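Local coordinates for protein Bse634I restriction endonuclease (Geobacillus stearothermophilus, PDB 1KNV) that cleaves double-stranded DNA at a specific recognition sequence as a type II restriction endonuclease, probably with the help of bound metal ions, at residues 105-108 and 109-113; 114-117 and 118-122; 180-183 and 184-188. All coordinates share one frame; numbering follows the deposited sequence. Where two conformers were deposited one is given.

Contacts 1 and 2 follow one another between strand 99-103 and the start of helix 118-131, with centres about 14 Å apart; I115 CG2 packs on F110 CE2 at 3.9 Å. Contact 3, from the loop leading into strand 191-198, lies against contact 2, centres about 8 Å apart. Backbone pairs join these two: K114 O to G184 N at 2.8 Å and I115 O to C186 N at 2.7 Å, both probable hydrogen bonds. Contact 1 comes closest to the metal site: the N106 side chain is about 7 Å from that of D146, seen binding calcium in a structure of this protein, though this chain carries no ion. Contacts 2 and 3 lie away from that site.

Contact 1: residues 105-108 and 109-113; sequences PNVK and TFDFR
T109 N closes a type I beta turn over V107 and K108, meeting N106 O at 2.9 Å from above its carbonyl plane, and F110 N bonds the same oxygen almost end-on, N-H...O 170°. The N106 side chain doubles the grip. OD1 faces back over the turn to receive T109 OG1 at 2.5 Å, and the T109 amide reaches the same oxygen at 3.0 Å, again from above the plane. The two side chains cross at about a right angle. With T109 CG2 anti to the backbone N, the methyl is turned onto P105 CB (3.8 Å), while the proline CG rests on F110 CB. Farther on, V107 CG2 lies alongside D111 CG at 3.9 Å. D111 OD1 accepts from R113 N at 2.8 Å, an Asx turn that opens the 3-10 segment. Were D111 replaced by an alanine, the R113 amide would probably lose this acceptor, the Asx turn could relax and V107 CG2 would lose a neighbour. N144 ties the loop inward through F110 O, P105 O and F112 N. With both N106 oxygens taking two donors each, the turn is stiffened at its start and the asparagine amide is probably held in one rotation.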
ATOM      1  N   PRO B 105     -13.283  30.839   1.883  1.00 24.30           N
ATOM      2  CA  PRO B 105     -14.507  31.049   1.105  1.00 25.95           C
ATOM      3  C   PRO B 105     -14.819  29.707   0.445  1.00 28.42           C
ATOM      4  O   PRO B 105     -14.168  28.707   0.756  1.00 29.28           O
ATOM      5  CB  PRO B 105     -14.084  32.095   0.091  1.00 24.87           C
ATOM      6  CG  PRO B 105     -12.689  31.662  -0.221  1.00 24.93           C
ATOM      7  CD  PRO B 105     -12.110  31.351   1.148  1.00 24.27           C
ATOM      8  N   ASN B 106     -15.790  29.661  -0.461  1.00 30.19           N
ATOM      9  CA  ASN B 106     -16.103  28.394  -1.112  1.00 32.57           C
ATOM     10  C   ASN B 106     -15.045  28.090  -2.183  1.00 32.40           C
ATOM     11  O   ASN B 106     -14.389  28.993  -2.692  1.00 30.98           O
ATOM     12  CB  ASN B 106     -17.490  28.438  -1.744  1.00 35.98           C
ATOM     13  CG  ASN B 106     -17.452  28.883  -3.179  1.00 39.35           C
ATOM     14  OD1 ASN B 106     -17.046  30.007  -3.477  1.00 41.56           O
ATOM     15  ND2 ASN B 106     -17.864  27.998  -4.089  1.00 41.36           N
ATOM     16  N   VAL B 107     -14.895  26.814  -2.525  1.00 33.21           N
ATOM     17  CA  VAL B 107     -13.894  26.378  -3.497  1.00 32.88           C
ATOM     18  C   VAL B 107     -13.911  27.116  -4.839  1.00 33.60           C
ATOM     19  O   VAL B 107     -12.866  27.288  -5.474  1.00 33.95           O
ATOM     20  CB  VAL B 107     -14.015  24.855  -3.746  1.00 32.49           C
ATOM     21  CG1 VAL B 107     -15.297  24.550  -4.510  1.00 30.74           C
ATOM     22  CG2 VAL B 107     -12.781  24.343  -4.477  1.00 31.30           C
ATOM     23  N   LYS B 108     -15.081  27.563  -5.274  1.00 33.26           N
ATOM     24  CA  LYS B 108     -15.164  28.264  -6.543  1.00 34.43           C
ATOM     25  C   LYS B 108     -14.597  29.674  -6.461  1.00 33.49           C
ATOM     26  O   LYS B 108     -14.058  30.197  -7.432  1.00 33.53           O
ATOM     27  CB  LYS B 108     -16.605  28.281  -7.025  1.00 37.29           C
ATOM     28  CG  LYS B 108     -17.124  26.886  -7.327  1.00 41.34           C
ATOM     29  CD  LYS B 108     -18.496  26.928  -7.984  1.00 44.73           C
ATOM     30  CE  LYS B 108     -19.019  25.522  -8.264  1.00 46.82           C
ATOM     31  NZ  LYS B 108     -20.416  25.540  -8.808  1.00 48.57           N
ATOM     32  N   THR B 109     -14.710  30.286  -5.292  1.00 32.21           N
ATOM     33  CA  THR B 109     -14.176  31.624  -5.076  1.00 30.17           C
ATOM     34  C   THR B 109     -12.650  31.555  -5.030  1.00 29.66           C
ATOM     35  O   THR B 109     -11.951  32.317  -5.700  1.00 30.81           O
ATOM     36  CB  THR B 109     -14.671  32.198  -3.743  1.00 30.33           C
ATOM     37  OG1 THR B 109     -16.094  32.325  -3.787  1.00 31.25           O
ATOM     38  CG2 THR B 109     -14.037  33.558  -3.467  1.00 29.59           C
ATOM     39  N   PHE B 110     -12.139  30.629  -4.229  1.00 27.70           N
ATOM     40  CA  PHE B 110     -10.706  30.457  -4.083  1.00 26.09           C
ATOM     41  C   PHE B 110     -10.438  29.052  -3.579  1.00 26.60           C
ATOM     42  O   PHE B 110     -10.634  28.777  -2.398  1.00 27.32           O
ATOM     43  CB  PHE B 110     -10.154  31.464  -3.073  1.00 24.51           C
ATOM     44  CG  PHE B 110      -8.648  31.454  -2.956  1.00 23.90           C
ATOM     45  CD1 PHE B 110      -7.873  32.345  -3.688  1.00 22.83           C
ATOM     46  CD2 PHE B 110      -8.008  30.554  -2.113  1.00 23.24           C
ATOM     47  CE1 PHE B 110      -6.490  32.343  -3.579  1.00 22.29           C
ATOM     48  CE2 PHE B 110      -6.625  30.544  -1.996  1.00 22.79           C
ATOM     49  CZ  PHE B 110      -5.864  31.440  -2.731  1.00 23.29           C
ATOM     50  N   ASP B 111     -10.003  28.166  -4.475  1.00 26.09           N
ATOM     51  CA  ASP B 111      -9.682  26.787  -4.115  1.00 24.94           C
ATOM     52  C   ASP B 111      -8.522  26.840  -3.127  1.00 24.58           C
ATOM     53  O   ASP B 111      -7.440  27.321  -3.468  1.00 24.98           O
ATOM     54  CB  ASP B 111      -9.256  26.018  -5.359  1.00 26.09           C
ATOM     55  CG  ASP B 111      -8.894  24.586  -5.058  1.00 27.39           C
ATOM     56  OD1 ASP B 111      -8.601  24.277  -3.885  1.00 26.70           O
ATOM     57  OD2 ASP B 111      -8.890  23.767  -6.003  1.00 29.97           O
ATOM     58  N   PHE B 112      -8.739  26.336  -1.912  1.00 23.45           N
ATOM     59  CA  PHE B 112      -7.711  26.366  -0.862  1.00 22.32           C
ATOM     60  C   PHE B 112      -6.389  25.760  -1.311  1.00 21.97           C
ATOM     61  O   PHE B 112      -5.327  26.142  -0.814  1.00 22.53           O
ATOM     62  CB  PHE B 112      -8.208  25.647   0.404  1.00 21.86           C
ATOM     63  CG  PHE B 112      -7.937  24.156   0.418  1.00 20.69           C
ATOM     64  CD1 PHE B 112      -6.799  23.647   1.034  1.00 20.30           C
ATOM     65  CD2 PHE B 112      -8.808  23.271  -0.204  1.00 19.66           C
ATOM     66  CE1 PHE B 112      -6.532  22.273   1.028  1.00 20.01           C
ATOM     67  CE2 PHE B 112      -8.551  21.904  -0.218  1.00 20.09           C
ATOM     68  CZ  PHE B 112      -7.407  21.402   0.401  1.00 19.40           C
ATOM     69  N   ARG B 113      -6.459  24.810  -2.241  1.00 20.74           N
ATOM     70  CA  ARG B 113      -5.266  24.151  -2.761  1.00 21.40           C
ATOM     71  C   ARG B 113      -4.259  25.142  -3.336  1.00 21.42           C
ATOM     72  O   ARG B 113      -3.073  24.848  -3.436  1.00 20.37           O
ATOM     73  CB  ARG B 113      -5.666  23.120  -3.817  1.00 21.12           C
ATOM     74  CG  ARG B 113      -6.341  21.912  -3.192  1.00 21.57           C
ATOM     75  CD  ARG B 113      -7.060  21.070  -4.207  1.00 21.83           C
ATOM     76  NE  ARG B 113      -6.183  20.626  -5.283  1.00 21.70           N
ATOM     77  CZ  ARG B 113      -6.567  19.790  -6.239  1.00 22.03           C
ATOM     78  NH1 ARG B 113      -7.809  19.317  -6.237  1.00 23.14           N
ATOM     79  NH2 ARG B 113      -5.724  19.429  -7.194  1.00 21.43           N
TER

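Contact 2: residues 114-117 and 118-122; sequences KIFD and NETRE
K114 and R121 cross obliquely, with the lysine CG lying over one face of the guanidinium, 3.4 Å above its plane and displaced to the rim; its nearest atom there is NH1, at 3.6 Å. The arginine chain, bent at chi3 (65°), swings back past F116 O to reach this place, and a water bridges K114 O to R121 NH1. F116 offers a ring face to T120: the threonine CG2 sits 4.1 Å from the ring centroid and 27° off the normal, a CH-pi contact, while R121 CG touches F116 CB. Beyond F116 comes D117, the N-cap of helix 118-131. Its CG is tucked between the backbone N and carbonyl carbon (chi1 54°), which brings OD2 round to the first turn, where it takes the T120 amide at 3.1 Å nearly along the C-O axis and T120 OG1 at 2.8 Å on the syn side. The two side chains meet at about a right angle. T120 OG1 is also hydrogen-bonded to Y227 OH on helix 203-227, so this threonine, at the N3 position, ties the helix start to that neighbour. D117 O meanwhile receives R121 N, and a second water links D117 OD1 to E119 OE1.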
ATOM      1  N   LYS B 114      -4.736  26.331  -3.689  1.00 22.30           N
ATOM      2  CA  LYS B 114      -3.875  27.362  -4.236  1.00 21.26           C
ATOM      3  C   LYS B 114      -2.937  27.949  -3.189  1.00 20.72           C
ATOM      4  O   LYS B 114      -2.067  28.750  -3.522  1.00 21.09           O
ATOM      5  CB  LYS B 114      -4.731  28.455  -4.876  1.00 23.43           C
ATOM      6  CG  LYS B 114      -5.448  27.971  -6.129  1.00 25.81           C
ATOM      7  CD  LYS B 114      -6.641  28.829  -6.491  1.00 27.75           C
ATOM      8  CE  LYS B 114      -6.220  30.210  -6.903  1.00 29.70           C
ATOM      9  NZ  LYS B 114      -7.407  31.060  -7.207  1.00 31.48           N
ATOM     10  N   ILE B 115      -3.099  27.566  -1.924  1.00 20.40           N
ATOM     11  CA  ILE B 115      -2.199  28.079  -0.892  1.00 19.70           C
ATOM     12  C   ILE B 115      -0.915  27.256  -0.890  1.00 19.15           C
ATOM     13  O   ILE B 115       0.107  27.670  -0.349  1.00 20.06           O
ATOM     14  CB  ILE B 115      -2.823  28.045   0.538  1.00 19.64           C
ATOM     15  CG1 ILE B 115      -3.000  26.606   1.024  1.00 19.22           C
ATOM     16  CG2 ILE B 115      -4.161  28.781   0.535  1.00 19.96           C
ATOM     17  CD1 ILE B 115      -3.330  26.524   2.512  1.00 18.72           C
ATOM     18  N   PHE B 116      -0.978  26.086  -1.513  1.00 18.93           N
ATOM     19  CA  PHE B 116       0.170  25.200  -1.597  1.00 20.42           C
ATOM     20  C   PHE B 116       1.261  25.747  -2.503  1.00 19.92           C
ATOM     21  O   PHE B 116       0.977  26.466  -3.462  1.00 19.15           O
ATOM     22  CB  PHE B 116      -0.275  23.843  -2.128  1.00 21.87           C
ATOM     23  CG  PHE B 116      -0.995  23.006  -1.119  1.00 23.57           C
ATOM     24  CD1 PHE B 116      -1.927  22.052  -1.532  1.00 24.98           C
ATOM     25  CD2 PHE B 116      -0.708  23.132   0.238  1.00 23.47           C
ATOM     26  CE1 PHE B 116      -2.565  21.225  -0.607  1.00 25.77           C
ATOM     27  CE2 PHE B 116      -1.331  22.323   1.171  1.00 25.37           C
ATOM     28  CZ  PHE B 116      -2.266  21.360   0.749  1.00 26.66           C
ATOM     29  N   ASP B 117       2.512  25.403  -2.198  1.00 19.68           N
ATOM     30  CA  ASP B 117       3.621  25.843  -3.025  1.00 19.55           C
ATOM     31  C   ASP B 117       3.566  25.123  -4.369  1.00 20.11           C
ATOM     32  O   ASP B 117       2.800  24.170  -4.567  1.00 21.23           O
ATOM     33  CB  ASP B 117       4.972  25.608  -2.317  1.00 18.78           C
ATOM     34  CG  ASP B 117       5.179  24.169  -1.845  1.00 19.56           C
ATOM     35  OD1 ASP B 117       6.026  23.969  -0.950  1.00 21.37           O
ATOM     36  OD2 ASP B 117       4.535  23.232  -2.352  1.00 20.24           O
ATOM     37  N   ASN B 118       4.373  25.585  -5.304  1.00 19.81           N
ATOM     38  CA  ASN B 118       4.397  24.998  -6.630  1.00 20.14           C
ATOM     39  C   ASN B 118       4.693  23.492  -6.667  1.00 19.65           C
ATOM     40  O   ASN B 118       4.034  22.739  -7.385  1.00 18.38           O
ATOM     41  CB  ASN B 118       5.413  25.755  -7.485  1.00 21.00           C
ATOM     42  CG  ASN B 118       5.531  25.186  -8.867  1.00 22.18           C
ATOM     43  OD1 ASN B 118       4.562  25.176  -9.639  1.00 22.69           O
ATOM     44  ND2 ASN B 118       6.722  24.695  -9.195  1.00 22.01           N
ATOM     45  N   GLU B 119       5.686  23.055  -5.902  1.00 18.64           N
ATOM     46  CA  GLU B 119       6.065  21.649  -5.881  1.00 20.02           C
ATOM     47  C   GLU B 119       4.888  20.740  -5.539  1.00 20.60           C
ATOM     48  O   GLU B 119       4.677  19.713  -6.184  1.00 20.74           O
ATOM     49  CB  GLU B 119       7.207  21.444  -4.882  1.00 22.03           C
ATOM     50  CG  GLU B 119       7.580  20.001  -4.617  1.00 24.85           C
ATOM     51  CD  GLU B 119       8.746  19.874  -3.649  1.00 27.26           C
ATOM     52  OE1 GLU B 119       8.830  20.665  -2.683  1.00 29.11           O
ATOM     53  OE2 GLU B 119       9.578  18.966  -3.840  1.00 30.32           O
ATOM     54  N   THR B 120       4.122  21.124  -4.524  1.00 19.21           N
ATOM     55  CA  THR B 120       2.964  20.353  -4.100  1.00 17.78           C
ATOM     56  C   THR B 120       1.831  20.376  -5.131  1.00 17.49           C
ATOM     57  O   THR B 120       1.251  19.336  -5.432  1.00 15.21           O
ATOM     58  CB  THR B 120       2.446  20.870  -2.751  1.00 17.82           C
ATOM     59  OG1 THR B 120       3.468  20.693  -1.756  1.00 16.43           O
ATOM     60  CG2 THR B 120       1.175  20.124  -2.349  1.00 16.22           C
ATOM     61  N   ARG B 121       1.519  21.554  -5.676  1.00 17.91           N
ATOM     62  CA  ARG B 121       0.458  21.673  -6.683  1.00 18.75           C
ATOM     63  C   ARG B 121       0.743  20.856  -7.955  1.00 19.00           C
ATOM     64  O   ARG B 121      -0.164  20.287  -8.557  1.00 18.26           O
ATOM     65  CB  ARG B 121       0.225  23.151  -7.027  1.00 18.71           C
ATOM     66  CG  ARG B 121      -0.252  23.973  -5.832  1.00 18.84           C
ATOM     67  CD  ARG B 121      -1.047  25.182  -6.273  1.00 20.67           C
ATOM     68  NE  ARG B 121      -2.295  24.801  -6.933  1.00 22.60           N
ATOM     69  CZ  ARG B 121      -2.990  25.600  -7.740  1.00 24.85           C
ATOM     70  NH1 ARG B 121      -2.562  26.834  -7.992  1.00 25.62           N
ATOM     71  NH2 ARG B 121      -4.113  25.163  -8.304  1.00 24.85           N
ATOM     72  N   GLU B 122       2.007  20.792  -8.360  1.00 20.46           N
ATOM     73  CA  GLU B 122       2.384  20.011  -9.532  1.00 22.17           C
ATOM     74  C   GLU B 122       2.098  18.518  -9.279  1.00 21.51           C
ATOM     75  O   GLU B 122       1.645  17.803 -10.175  1.00 21.17           O
ATOM     76  CB  GLU B 122       3.872  20.223  -9.841  1.00 25.40           C
ATOM     77  CG  GLU B 122       4.149  21.181 -10.989  1.00 30.83           C
ATOM     78  CD  GLU B 122       5.554  21.780 -10.939  1.00 34.67           C
ATOM     79  OE1 GLU B 122       6.515  21.066 -10.554  1.00 35.44           O
ATOM     80  OE2 GLU B 122       5.697  22.973 -11.304  1.00 36.96           O
TER
HETATM   81  O   HOH W   1      -0.995  28.718  -6.125  1.00 24.22           O
HETATM   82  O   HOH W   2       8.814  23.276  -2.209  1.00 26.18           O

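Contact 3: residues 180-183 and 184-188; sequences KDIE and GKCKW
I182 O accepts the amide of K185 at 2.9 Å, N-H...O 155°, with the donor well above the carbonyl plane. In the loop between helix 169-176 and strand 191-198, that bond closes a beta turn over E183 and G184, whose backbone angles (-55/125° and 74/8°) are those of type II. G184 occupies the third position with positive phi; a beta carbon there would press against E183 O. The K185 side chain folds back over the turn it has just closed. Its CB lies 3.4 Å from I182 O, and its CD passes over D181 O at 3.2 Å. A bend at the last torsion (chi4 54°) then turns NZ to the E183 carbonyl side, still 3.6 Å from D181 O. A water donates to E183 O at 3.0 Å and also lies beside NZ, but so close to it that the bridge should be read with caution. On the inner side I182 CD1 rests against C186 SG at 3.6 Å. This holds for one of two deposited conformers of the cysteine, so the contact is less certain than the turn.

Moving outward, I182 drops onto L100 and I102 of strand 99-103, and L155 touches both K185 and C186. D181 turns its carboxylate elsewhere, OD2 bonding to Y160 OH. The backbone is held from the other flank by residues 114-117, which pair with G184 and C186, and E183 packs on K114. Beyond the turn, W188 stacks with Y227 of helix 203-227.

Chemically, then, the turn has a single cross-bond and a glycine, while its setting comes from neighbours: apolar residues hold I182 from the inside, and the lysine chain covers the peptide carbonyls outside, where the positive NZ probably sits favourably near the carbonyl oxygens of D181 and E183.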
ATOM      1  N   LYS B 180      -5.340  35.048   0.753  1.00 27.28           N
ATOM      2  CA  LYS B 180      -4.629  35.663  -0.363  1.00 26.50           C
ATOM      3  C   LYS B 180      -3.157  35.956  -0.042  1.00 25.64           C
ATOM      4  O   LYS B 180      -2.315  35.913  -0.930  1.00 25.62           O
ATOM      5  CB  LYS B 180      -5.322  36.961  -0.785  1.00 26.54           C
ATOM      6  CG  LYS B 180      -6.709  36.812  -1.373  1.00 26.45           C
ATOM      7  CD  LYS B 180      -7.209  38.190  -1.762  1.00 27.52           C
ATOM      8  CE  LYS B 180      -8.606  38.165  -2.354  1.00 29.29           C
ATOM      9  NZ  LYS B 180      -9.042  39.555  -2.711  1.00 30.16           N
ATOM     10  N   ASP B 181      -2.850  36.259   1.219  1.00 25.97           N
ATOM     11  CA  ASP B 181      -1.474  36.549   1.642  1.00 26.57           C
ATOM     12  C   ASP B 181      -0.558  35.326   1.563  1.00 26.87           C
ATOM     13  O   ASP B 181       0.657  35.457   1.360  1.00 27.94           O
ATOM     14  CB  ASP B 181      -1.441  37.042   3.093  1.00 28.15           C
ATOM     15  CG  ASP B 181      -2.092  38.390   3.275  1.00 30.45           C
ATOM     16  OD1 ASP B 181      -2.813  38.838   2.355  1.00 32.37           O
ATOM     17  OD2 ASP B 181      -1.893  38.997   4.353  1.00 30.74           O
ATOM     18  N   ILE B 182      -1.131  34.139   1.746  1.00 24.97           N
ATOM     19  CA  ILE B 182      -0.325  32.932   1.725  1.00 24.91           C
ATOM     20  C   ILE B 182      -0.454  32.094   0.470  1.00 24.44           C
ATOM     21  O   ILE B 182       0.079  30.993   0.423  1.00 25.84           O
ATOM     22  CB  ILE B 182      -0.643  32.030   2.928  1.00 25.29           C
ATOM     23  CG1 ILE B 182      -2.077  31.531   2.834  1.00 25.62           C
ATOM     24  CG2 ILE B 182      -0.446  32.796   4.234  1.00 25.04           C
ATOM     25  CD1 ILE B 182      -2.410  30.528   3.898  1.00 27.04           C
ATOM     26  N   GLU B 183      -1.146  32.603  -0.547  1.00 23.66           N
ATOM     27  CA  GLU B 183      -1.307  31.853  -1.785  1.00 23.26           C
ATOM     28  C   GLU B 183       0.041  31.445  -2.375  1.00 22.55           C
ATOM     29  O   GLU B 183       0.916  32.288  -2.586  1.00 22.71           O
ATOM     30  CB  GLU B 183      -2.098  32.669  -2.813  1.00 24.90           C
ATOM     31  CG  GLU B 183      -2.097  32.088  -4.246  1.00 26.36           C
ATOM     32  CD  GLU B 183      -3.133  32.745  -5.163  1.00 27.25           C
ATOM     33  OE1 GLU B 183      -3.442  33.943  -4.954  1.00 26.63           O
ATOM     34  OE2 GLU B 183      -3.628  32.068  -6.098  1.00 27.60           O
ATOM     35  N   GLY B 184       0.191  30.140  -2.612  1.00 21.87           N
ATOM     36  CA  GLY B 184       1.400  29.579  -3.191  1.00 18.87           C
ATOM     37  C   GLY B 184       2.588  29.520  -2.264  1.00 17.97           C
ATOM     38  O   GLY B 184       3.680  29.173  -2.688  1.00 18.26           O
ATOM     39  N   LYS B 185       2.378  29.822  -0.993  1.00 18.68           N
ATOM     40  CA  LYS B 185       3.465  29.838  -0.018  1.00 19.70           C
ATOM     41  C   LYS B 185       3.492  28.717   1.017  1.00 19.63           C
ATOM     42  O   LYS B 185       4.476  28.566   1.736  1.00 19.72           O
ATOM     43  CB  LYS B 185       3.420  31.146   0.777  1.00 22.05           C
ATOM     44  CG  LYS B 185       3.588  32.444  -0.001  1.00 24.77           C
ATOM     45  CD  LYS B 185       3.275  33.619   0.930  1.00 27.28           C
ATOM     46  CE  LYS B 185       3.803  34.936   0.396  1.00 30.15           C
ATOM     47  NZ  LYS B 185       3.327  35.205  -0.986  1.00 32.81           N
ATOM     48  N   CYS B 186       2.425  27.933   1.088  0.58 18.92           N
ATOM     49  CA  CYS B 186       2.350  26.871   2.079  0.58 19.67           C
ATOM     50  C   CYS B 186       2.950  25.531   1.711  0.58 19.94           C
ATOM     51  O   CYS B 186       2.636  24.965   0.673  0.58 21.21           O
ATOM     52  CB  CYS B 186       0.900  26.655   2.484  0.58 19.44           C
ATOM     53  SG  CYS B 186       0.182  28.106   3.196  0.58 19.28           S
ATOM     54  N   LYS B 187       3.810  25.028   2.590  1.00 21.08           N
ATOM     55  CA  LYS B 187       4.425  23.728   2.392  1.00 22.37           C
ATOM     56  C   LYS B 187       3.254  22.800   2.687  1.00 21.43           C
ATOM     57  O   LYS B 187       2.465  23.059   3.596  1.00 20.73           O
ATOM     58  CB  LYS B 187       5.547  23.498   3.408  1.00 24.84           C
ATOM     59  CG  LYS B 187       6.823  24.293   3.146  1.00 28.04           C
ATOM     60  CD  LYS B 187       7.818  24.132   4.293  1.00 31.83           C
ATOM     61  CE  LYS B 187       8.030  22.653   4.651  1.00 35.27           C
ATOM     62  NZ  LYS B 187       9.124  22.435   5.659  1.00 36.12           N
ATOM     63  N   TRP B 188       3.134  21.730   1.917  1.00 20.89           N
ATOM     64  CA  TRP B 188       2.029  20.802   2.085  1.00 20.41           C
ATOM     65  C   TRP B 188       1.817  20.319   3.515  1.00 20.53           C
ATOM     66  O   TRP B 188       0.676  20.198   3.956  1.00 20.25           O
ATOM     67  CB  TRP B 188       2.214  19.595   1.167  1.00 19.54           C
ATOM     68  CG  TRP B 188       3.206  18.623   1.669  1.00 18.23           C
ATOM     69  CD1 TRP B 188       4.562  18.709   1.576  1.00 19.55           C
ATOM     70  CD2 TRP B 188       2.924  17.410   2.378  1.00 18.50           C
ATOM     71  NE1 TRP B 188       5.146  17.616   2.188  1.00 19.68           N
ATOM     72  CE2 TRP B 188       4.158  16.809   2.690  1.00 18.50           C
ATOM     73  CE3 TRP B 188       1.742  16.778   2.789  1.00 16.74           C
ATOM     74  CZ2 TRP B 188       4.244  15.604   3.380  1.00 18.19           C
ATOM     75  CZ3 TRP B 188       1.831  15.585   3.472  1.00 14.88           C
ATOM     76  CH2 TRP B 188       3.068  15.012   3.762  1.00 16.30           C
TER
HETATM   77  O   HOH W   3       1.182  35.281  -2.159  1.00 41.58           O